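Probable polyketide synthase 1 (Dictyostelium discoideum, PDB 2H84) probably works as a hybrid type I/type III polyketide synthase that makes only acylpyrones in vitro, this structure being its C-terminal type III domain. Local coordinates at residues 14-26 with 98-110. Sequence-based numbering, arbitrary orientation.
Sequences SFVLGIGISVPGE and LAQQACLRALKDW
Asp109 OD1 is gripped by two groups: Ile19 N gives it a nearly straight hydrogen bond of 3.1 Å (178° at the hydrogen), and Arg345 makes a salt bridge to it. Ile19 N-H uses the anti lone pair of OD1; with CG anti to Asp109's own backbone N (chi1 -161°), the carboxylate is carried to the strand. Arg345 also bonds Ile19 O, which would offset that carbonyl's closeness to the carboxylate. Further along, the lack of side chains at Gly18 and Gly20 lets the helix approach bare main chain: the CA atoms of Gly20 and Ala106 are 3.9 Å apart. At the helix's last turn Leu17 CB meets Trp110 CD1 at 3.7 Å, while the indole NE1 bonds Glu223. Near the strand's other end, Ser22 CB packs on Ala102 CB; Ser22 OG lies 2.9 Å from Gln101 OE1 and 3.4 Å from Leu98 O, weak alternatives for one proton. Leu98 CD1 touches Pro24 CD. Strand 15-22 runs between strands 209-216 and 227-236 in the mixed sheet of this thiolase fold, with a classic bulge where Leu17 and Gly18 face Ile214; residues 98-110, ending helix 84-110, run nearly antiparallel to it (150°), axes 5.8 Å apart at the closest, with Ala102, Ala106 and Trp110 also touching strand 209-216.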
loop_
_atom_site.group_PDB
_atom_site.type_symbol
_atom_site.label_atom_id
_atom_site.label_comp_id
_atom_site.label_asym_id
_atom_site.label_seq_id
_atom_site.Cartn_x
_atom_site.Cartn_y
_atom_site.Cartn_z
ATOM N N SER A 14 -0.114 -20.823 8.679
ATOM C CA SER A 14 1.128 -20.244 8.175
ATOM C C SER A 14 2.393 -20.368 9.034
ATOM O O SER A 14 2.327 -20.441 10.256
ATOM C CB SER A 14 0.859 -18.775 7.863
ATOM O OG SER A 14 2.051 -18.083 7.573
ATOM N N PHE A 15 3.550 -20.381 8.375
ATOM C CA PHE A 15 4.848 -20.488 9.050
ATOM C C PHE A 15 5.857 -19.538 8.426
ATOM O O PHE A 15 5.872 -19.363 7.213
ATOM C CB PHE A 15 5.438 -21.893 8.914
ATOM C CG PHE A 15 4.819 -22.909 9.811
ATOM C CD1 PHE A 15 3.577 -23.469 9.508
ATOM C CD2 PHE A 15 5.477 -23.309 10.967
ATOM C CE1 PHE A 15 3.001 -24.418 10.346
ATOM C CE2 PHE A 15 4.914 -24.253 11.809
ATOM C CZ PHE A 15 3.670 -24.809 11.499
ATOM N N VAL A 16 6.710 -18.936 9.243
ATOM C CA VAL A 16 7.739 -18.043 8.725
ATOM C C VAL A 16 8.860 -19.013 8.366
ATOM O O VAL A 16 9.453 -19.618 9.262
ATOM C CB VAL A 16 8.243 -17.100 9.822
ATOM C CG1 VAL A 16 9.251 -16.266 9.346
ATOM C CG2 VAL A 16 7.241 -16.208 10.225
ATOM N N LEU A 17 9.154 -19.159 7.077
ATOM C CA LEU A 17 10.172 -20.103 6.616
ATOM C C LEU A 17 11.595 -19.566 6.406
ATOM O O LEU A 17 12.513 -20.327 6.078
ATOM C CB LEU A 17 9.676 -20.767 5.330
ATOM C CG LEU A 17 8.280 -21.388 5.427
ATOM C CD1 LEU A 17 7.832 -21.851 4.059
ATOM C CD2 LEU A 17 8.297 -22.540 6.404
ATOM N N GLY A 18 11.780 -18.266 6.597
ATOM C CA GLY A 18 13.103 -17.691 6.433
ATOM C C GLY A 18 13.097 -16.192 6.644
ATOM O O GLY A 18 12.097 -15.535 6.366
ATOM N N ILE A 19 14.204 -15.647 7.138
ATOM C CA ILE A 19 14.307 -14.211 7.376
ATOM C C ILE A 19 15.680 -13.682 6.987
ATOM O O ILE A 19 16.689 -14.375 7.104
ATOM C CB ILE A 19 14.111 -13.864 8.847
ATOM C CG1 ILE A 19 12.874 -14.571 9.399
ATOM C CG2 ILE A 19 13.987 -12.358 9.000
ATOM C CD1 ILE A 19 12.786 -14.516 10.912
ATOM N N GLY A 20 15.720 -12.440 6.535
ATOM C CA GLY A 20 16.986 -11.852 6.160
ATOM C C GLY A 20 16.904 -10.361 6.371
ATOM O O GLY A 20 15.853 -9.754 6.153
ATOM N N ILE A 21 18.003 -9.766 6.807
ATOM C CA ILE A 21 18.027 -8.334 7.024
ATOM C C ILE A 21 19.089 -7.693 6.152
ATOM O O ILE A 21 19.886 -8.374 5.518
ATOM C CB ILE A 21 18.332 -7.985 8.486
ATOM C CG1 ILE A 21 19.669 -8.596 8.899
ATOM C CG2 ILE A 21 17.233 -8.505 9.384
ATOM C CD1 ILE A 21 20.244 -7.991 10.154
ATOM N N SER A 22 19.096 -6.369 6.137
ATOM C CA SER A 22 20.059 -5.613 5.351
ATOM C C SER A 22 20.047 -4.171 5.831
ATOM O O SER A 22 18.987 -3.579 5.987
ATOM C CB SER A 22 19.690 -5.678 3.870
ATOM O OG SER A 22 20.531 -4.837 3.110
ATOM N N VAL A 23 21.220 -3.604 6.080
ATOM C CA VAL A 23 21.278 -2.228 6.550
ATOM C C VAL A 23 22.328 -1.427 5.805
ATOM O O VAL A 23 23.293 -1.981 5.285
ATOM C CB VAL A 23 21.583 -2.158 8.075
ATOM C CG1 VAL A 23 20.425 -2.718 8.852
ATOM C CG2 VAL A 23 22.862 -2.920 8.398
ATOM N N PRO A 24 22.152 -0.106 5.741
ATOM C CA PRO A 24 23.111 0.748 5.051
ATOM C C PRO A 24 24.375 0.979 5.865
ATOM O O PRO A 24 24.307 1.345 7.037
ATOM C CB PRO A 24 22.326 2.026 4.826
ATOM C CG PRO A 24 21.431 2.068 5.983
ATOM C CD PRO A 24 20.973 0.659 6.165
ATOM N N GLY A 25 25.521 0.741 5.229
ATOM C CA GLY A 25 26.814 0.950 5.856
ATOM C C GLY A 25 27.092 0.240 7.166
ATOM O O GLY A 25 26.502 -0.804 7.471
ATOM N N GLU A 26 28.012 0.822 7.933
ATOM C CA GLU A 26 28.424 0.294 9.232
ATOM C C GLU A 26 27.647 0.930 10.387
ATOM O O GLU A 26 26.988 1.955 10.221
ATOM C CB GLU A 26 29.918 0.540 9.444
ATOM C CG GLU A 26 30.824 -0.198 8.488
ATOM C CD GLU A 26 30.777 -1.688 8.705
ATOM O OE1 GLU A 26 29.751 -2.312 8.361
ATOM O OE2 GLU A 26 31.762 -2.238 9.235
ATOM N N LEU A 98 18.898 -2.058 -1.016
ATOM C CA LEU A 98 18.689 -2.541 0.337
ATOM C C LEU A 98 17.644 -3.648 0.383
ATOM O O LEU A 98 17.832 -4.663 1.045
ATOM C CB LEU A 98 18.293 -1.391 1.265
ATOM C CG LEU A 98 19.438 -0.515 1.736
ATOM C CD1 LEU A 98 18.959 0.393 2.839
ATOM C CD2 LEU A 98 20.548 -1.390 2.275
ATOM N N ALA A 99 16.548 -3.465 -0.339
ATOM C CA ALA A 99 15.492 -4.473 -0.362
ATOM C C ALA A 99 15.931 -5.754 -1.083
ATOM O O ALA A 99 15.542 -6.850 -0.704
ATOM C CB ALA A 99 14.238 -3.907 -1.027
ATOM N N GLN A 100 16.734 -5.592 -2.126
ATOM C CA GLN A 100 17.234 -6.709 -2.897
ATOM C C GLN A 100 18.133 -7.540 -1.988
ATOM O O GLN A 100 18.101 -8.764 -1.981
ATOM C CB GLN A 100 18.021 -6.201 -4.116
ATOM C CG GLN A 100 18.362 -7.327 -5.120
ATOM C CD GLN A 100 19.250 -6.860 -6.253
ATOM O OE1 GLN A 100 19.674 -7.663 -7.099
ATOM N NE2 GLN A 100 19.523 -5.567 -6.273
ATOM N N GLN A 101 18.941 -6.835 -1.215
ATOM C CA GLN A 101 19.880 -7.432 -0.293
ATOM C C GLN A 101 19.141 -8.287 0.738
ATOM O O GLN A 101 19.460 -9.448 0.963
ATOM C CB GLN A 101 20.703 -6.329 0.381
ATOM C CG GLN A 101 21.979 -6.906 0.965
ATOM C CD GLN A 101 22.915 -5.856 1.416
ATOM O OE1 GLN A 101 23.242 -5.707 2.628
ATOM N NE2 GLN A 101 23.389 -5.130 0.449
ATOM N N ALA A 102 18.125 -7.702 1.348
ATOM C CA ALA A 102 17.342 -8.407 2.348
ATOM C C ALA A 102 16.681 -9.631 1.715
ATOM O O ALA A 102 16.857 -10.760 2.185
ATOM C CB ALA A 102 16.290 -7.467 2.956
ATOM N N CYS A 103 15.932 -9.400 0.638
ATOM C CA CYS A 103 15.234 -10.472 -0.081
ATOM C C CYS A 103 16.168 -11.618 -0.440
ATOM O O CYS A 103 15.842 -12.783 -0.244
ATOM C CB CYS A 103 14.610 -9.939 -1.364
ATOM S SG CYS A 103 13.110 -9.041 -1.121
ATOM N N LEU A 104 17.330 -11.271 -0.976
ATOM C CA LEU A 104 18.315 -12.260 -1.356
ATOM C C LEU A 104 18.627 -13.109 -0.127
ATOM O O LEU A 104 18.477 -14.326 -0.148
ATOM C CB LEU A 104 19.566 -11.544 -1.870
ATOM C CG LEU A 104 20.074 -11.915 -3.261
ATOM C CD1 LEU A 104 18.927 -12.376 -4.148
ATOM C CD2 LEU A 104 20.795 -10.720 -3.864
ATOM N N ARG A 105 19.025 -12.457 0.957
ATOM C CA ARG A 105 19.354 -13.150 2.193
ATOM C C ARG A 105 18.211 -13.955 2.778
ATOM O O ARG A 105 18.428 -15.025 3.350
ATOM C CB ARG A 105 19.834 -12.149 3.229
ATOM C CG ARG A 105 21.227 -11.653 2.963
ATOM C CD ARG A 105 21.444 -10.327 3.613
ATOM N NE ARG A 105 22.843 -10.156 3.955
ATOM C CZ ARG A 105 23.445 -8.976 4.013
ATOM N NH1 ARG A 105 22.765 -7.875 3.740
ATOM N NH2 ARG A 105 24.718 -8.889 4.368
ATOM N N ALA A 106 16.995 -13.430 2.651
ATOM C CA ALA A 106 15.809 -14.105 3.168
ATOM C C ALA A 106 15.497 -15.308 2.296
ATOM O O ALA A 106 14.894 -16.272 2.752
ATOM C CB ALA A 106 14.624 -13.156 3.187
ATOM N N LEU A 107 15.913 -15.248 1.039
ATOM C CA LEU A 107 15.671 -16.339 0.115
ATOM C C LEU A 107 16.590 -17.511 0.409
ATOM O O LEU A 107 16.158 -18.656 0.414
ATOM C CB LEU A 107 15.869 -15.871 -1.326
ATOM C CG LEU A 107 14.697 -15.102 -1.947
ATOM C CD1 LEU A 107 15.131 -14.447 -3.262
ATOM C CD2 LEU A 107 13.537 -16.052 -2.171
ATOM N N LYS A 108 17.862 -17.236 0.654
ATOM C CA LYS A 108 18.782 -18.316 0.949
ATOM C C LYS A 108 18.438 -18.913 2.310
ATOM O O LYS A 108 18.489 -20.127 2.508
ATOM C CB LYS A 108 20.216 -17.795 0.929
ATOM C CG LYS A 108 21.000 -18.056 2.188
ATOM C CD LYS A 108 22.415 -17.638 1.959
ATOM C CE LYS A 108 23.400 -18.722 2.303
ATOM N NZ LYS A 108 23.585 -18.936 3.740
ATOM N N ASP A 109 18.072 -18.065 3.258
ATOM C CA ASP A 109 17.719 -18.580 4.571
ATOM C C ASP A 109 16.514 -19.515 4.451
ATOM O O ASP A 109 16.413 -20.513 5.172
ATOM C CB ASP A 109 17.384 -17.445 5.538
ATOM C CG ASP A 109 17.464 -17.887 6.986
ATOM O OD1 ASP A 109 16.573 -17.516 7.782
ATOM O OD2 ASP A 109 18.427 -18.612 7.327
ATOM N N TRP A 110 15.603 -19.178 3.540
ATOM C CA TRP A 110 14.408 -19.979 3.301
ATOM C C TRP A 110 14.828 -21.346 2.783
ATOM O O TRP A 110 14.326 -22.370 3.236
ATOM C CB TRP A 110 13.506 -19.277 2.278
ATOM C CG TRP A 110 12.498 -20.163 1.609
ATOM C CD1 TRP A 110 11.678 -21.083 2.206
ATOM C CD2 TRP A 110 12.140 -20.150 0.224
ATOM N NE1 TRP A 110 10.829 -21.637 1.280
ATOM C CE2 TRP A 110 11.090 -21.083 0.054
ATOM C CE3 TRP A 110 12.602 -19.444 -0.891
ATOM C CZ2 TRP A 110 10.494 -21.317 -1.188
ATOM C CZ3 TRP A 110 12.011 -19.678 -2.123
ATOM C CH2 TRP A 110 10.969 -20.607 -2.263
#